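Local atomic coordinates of Alr3699 protein (Nostoc sp., PDB entry 4XSO), a protein that belongs to the GT-B clan of glycosyltransferase-like proteins, with two domains each built round a parallel beta-sheet. Residues L285-S290 against P309-K314. Numbering follows the deposited sequence.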
ATOM      1  N   LEU A 285      -1.171 -49.708   2.448  1.00 31.18           N
ATOM      2  CA  LEU A 285      -1.104 -48.777   1.316  1.00 31.51           C
ATOM      3  C   LEU A 285      -1.647 -47.455   1.795  1.00 29.93           C
ATOM      4  O   LEU A 285      -2.571 -47.425   2.596  1.00 26.46           O
ATOM      5  CB  LEU A 285      -1.943 -49.303   0.163  1.00 34.21           C
ATOM      6  CG  LEU A 285      -2.278 -48.400  -1.009  1.00 32.83           C
ATOM      7  CD1 LEU A 285      -0.956 -48.113  -1.742  1.00 36.76           C
ATOM      8  CD2 LEU A 285      -3.300 -49.042  -1.994  1.00 34.93           C
ATOM      9  N   VAL A 286      -1.026 -46.361   1.365  1.00 30.36           N
ATOM     10  CA  VAL A 286      -1.485 -45.028   1.686  1.00 29.77           C
ATOM     11  C   VAL A 286      -2.090 -44.494   0.398  1.00 29.92           C
ATOM     12  O   VAL A 286      -1.440 -44.555  -0.636  1.00 34.78           O
ATOM     13  CB  VAL A 286      -0.352 -44.154   2.182  1.00 29.54           C
ATOM     14  CG1 VAL A 286      -0.852 -42.738   2.387  1.00 29.33           C
ATOM     15  CG2 VAL A 286       0.149 -44.734   3.502  1.00 36.54           C
ATOM     16  N   ALA A 287      -3.333 -44.022   0.455  1.00 28.83           N
ATOM     17  CA  ALA A 287      -3.964 -43.385  -0.672  1.00 30.90           C
ATOM     18  C   ALA A 287      -4.171 -41.925  -0.559  1.00 30.96           C
ATOM     19  O   ALA A 287      -4.871 -41.433   0.326  1.00 34.58           O
ATOM     20  CB  ALA A 287      -5.345 -44.055  -0.949  1.00 36.19           C
ATOM     21  N   HIS A 288      -3.702 -41.240  -1.581  1.00 33.34           N
ATOM     22  CA  HIS A 288      -3.982 -39.832  -1.807  1.00 35.18           C
ATOM     23  C   HIS A 288      -4.956 -39.816  -2.986  1.00 34.75           C
ATOM     24  O   HIS A 288      -4.644 -40.386  -4.030  1.00 34.70           O
ATOM     25  CB  HIS A 288      -2.670 -39.131  -2.165  1.00 34.00           C
ATOM     26  CG  HIS A 288      -2.848 -37.732  -2.638  1.00 37.03           C
ATOM     27  ND1 HIS A 288      -3.029 -37.415  -3.968  1.00 38.67           N
ATOM     28  CD2 HIS A 288      -2.890 -36.561  -1.963  1.00 41.77           C
ATOM     29  CE1 HIS A 288      -3.199 -36.115  -4.094  1.00 38.48           C
ATOM     30  NE2 HIS A 288      -3.133 -35.575  -2.888  1.00 40.99           N
ATOM     31  N   THR A 289      -6.135 -39.222  -2.822  1.00 34.65           N
ATOM     32  CA  THR A 289      -7.163 -39.311  -3.879  1.00 36.58           C
ATOM     33  C   THR A 289      -7.847 -37.967  -4.085  1.00 36.31           C
ATOM     34  O   THR A 289      -9.045 -37.939  -4.327  1.00 37.11           O
ATOM     35  CB  THR A 289      -8.235 -40.318  -3.497  1.00 34.47           C
ATOM     36  OG1 THR A 289      -8.929 -39.862  -2.320  1.00 34.10           O
ATOM     37  CG2 THR A 289      -7.584 -41.664  -3.225  1.00 42.27           C
ATOM     38  N   SER A 290      -7.094 -36.872  -3.919  1.00 37.02           N
ATOM     39  CA  SER A 290      -7.608 -35.517  -4.159  1.00 37.05           C
ATOM     40  C   SER A 290      -8.090 -35.315  -5.616  1.00 38.10           C
ATOM     41  O   SER A 290      -7.474 -35.786  -6.580  1.00 33.75           O
ATOM     42  CB  SER A 290      -6.542 -34.494  -3.832  1.00 39.66           C
ATOM     43  OG  SER A 290      -6.234 -34.546  -2.451  1.00 39.52           O
ATOM     44  N   PRO A 309       3.933 -48.260   0.352  1.00 29.39           N
ATOM     45  CA  PRO A 309       3.419 -48.056  -0.996  1.00 33.43           C
ATOM     46  C   PRO A 309       2.437 -46.889  -0.932  1.00 32.12           C
ATOM     47  O   PRO A 309       1.663 -46.779   0.048  1.00 32.11           O
ATOM     48  CB  PRO A 309       2.614 -49.320  -1.244  1.00 32.86           C
ATOM     49  CG  PRO A 309       3.096 -50.328  -0.258  1.00 33.79           C
ATOM     50  CD  PRO A 309       3.399 -49.514   0.948  1.00 32.56           C
ATOM     51  N   VAL A 310       2.472 -46.035  -1.931  1.00 30.08           N
ATOM     52  CA  VAL A 310       1.604 -44.912  -1.997  1.00 27.42           C
ATOM     53  C   VAL A 310       0.958 -44.826  -3.378  1.00 27.79           C
ATOM     54  O   VAL A 310       1.629 -45.008  -4.417  1.00 31.84           O
ATOM     55  CB  VAL A 310       2.320 -43.615  -1.626  1.00 32.53           C
ATOM     56  CG1 VAL A 310       3.372 -43.233  -2.674  1.00 36.44           C
ATOM     57  CG2 VAL A 310       1.324 -42.484  -1.481  1.00 38.92           C
ATOM     58  N   VAL A 311      -0.331 -44.510  -3.399  1.00 26.48           N
ATOM     59  CA  VAL A 311      -1.058 -44.299  -4.624  1.00 28.31           C
ATOM     60  C   VAL A 311      -1.552 -42.896  -4.533  1.00 27.19           C
ATOM     61  O   VAL A 311      -2.033 -42.506  -3.508  1.00 31.95           O
ATOM     62  CB  VAL A 311      -2.260 -45.319  -4.824  1.00 30.45           C
ATOM     63  CG1 VAL A 311      -3.205 -45.368  -3.687  1.00 31.61           C
ATOM     64  CG2 VAL A 311      -3.036 -44.981  -6.112  1.00 32.68           C
ATOM     65  N   ALA A 312      -1.377 -42.121  -5.590  1.00 29.81           N
ATOM     66  CA  ALA A 312      -1.814 -40.744  -5.650  1.00 33.34           C
ATOM     67  C   ALA A 312      -2.568 -40.390  -6.899  1.00 35.84           C
ATOM     68  O   ALA A 312      -2.478 -41.054  -7.925  1.00 32.34           O
ATOM     69  CB  ALA A 312      -0.620 -39.799  -5.540  1.00 34.80           C
ATOM     70  N   ALA A 313      -3.257 -39.268  -6.822  1.00 34.20           N
ATOM     71  CA  ALA A 313      -4.032 -38.802  -7.968  1.00 35.36           C
ATOM     72  C   ALA A 313      -3.053 -38.082  -8.881  1.00 36.34           C
ATOM     73  O   ALA A 313      -2.212 -37.324  -8.397  1.00 35.36           O
ATOM     74  CB  ALA A 313      -5.180 -37.894  -7.498  1.00 37.85           C
ATOM     75  N   LYS A 314      -3.076 -38.405 -10.175  1.00 35.89           N
ATOM     76  CA  LYS A 314      -2.163 -37.859 -11.159  1.00 39.90           C
ATOM     77  C   LYS A 314      -2.550 -36.442 -11.603  1.00 41.22           C
ATOM     78  O   LYS A 314      -3.169 -36.244 -12.675  1.00 41.88           O
ATOM     79  CB  LYS A 314      -2.090 -38.787 -12.354  1.00 39.96           C
ATOM     80  CG  LYS A 314      -0.940 -38.493 -13.275  1.00 47.61           C
ATOM     81  CD  LYS A 314      -0.872 -39.398 -14.505  1.00 54.16           C
ATOM     82  CE  LYS A 314       0.064 -38.781 -15.555  1.00 62.11           C
ATOM     83  NZ  LYS A 314       1.043 -39.763 -16.098  1.00 71.55           N
TER
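His288 meets Ala312 and Ala313 just where the regular pairing of two parallel strands ends. Its CB lies 3.7 Å from Val311 O and 3.9 Å from Ala312 CA. A chi1 of 171° puts CG anti to the backbone N. The ring lies beside Ala312, with His288 ND1 3.7 Å from Ala312 CB. There ND1 of His288 accepts a weak but straight bond from Ala313 N (3.4 Å), which approaches at the ring edge, in plane. CE1 of His288 is 4.2 Å from Ala313 N, and NE2 is hydrogen-bonded to Glu294 OE1. Histidine suits the place because one ring can serve a backbone N-H and a carboxylate at once; the small side chains of Ala312 and Ala313 are consistent with its close approach.

Strands 285-287 and 310-313 are neighbours in the parallel sheet of the Rossmann-like C-terminal GT-B domain, joined through helix 298-305 as a beta-alpha-beta crossover. Val286 N donates to Pro309 O, Val311 N to Val286 O, and His288 N to Val311 O, the last nearly linear (2.8 Å, 177°). Proline, lacking an N-H, still offers the carbonyl needed here. On the face toward helix 336-348, branched Val311 sets CG1 3.7 Å from Ala287 CB and 4.0 Å from Leu285 CD2.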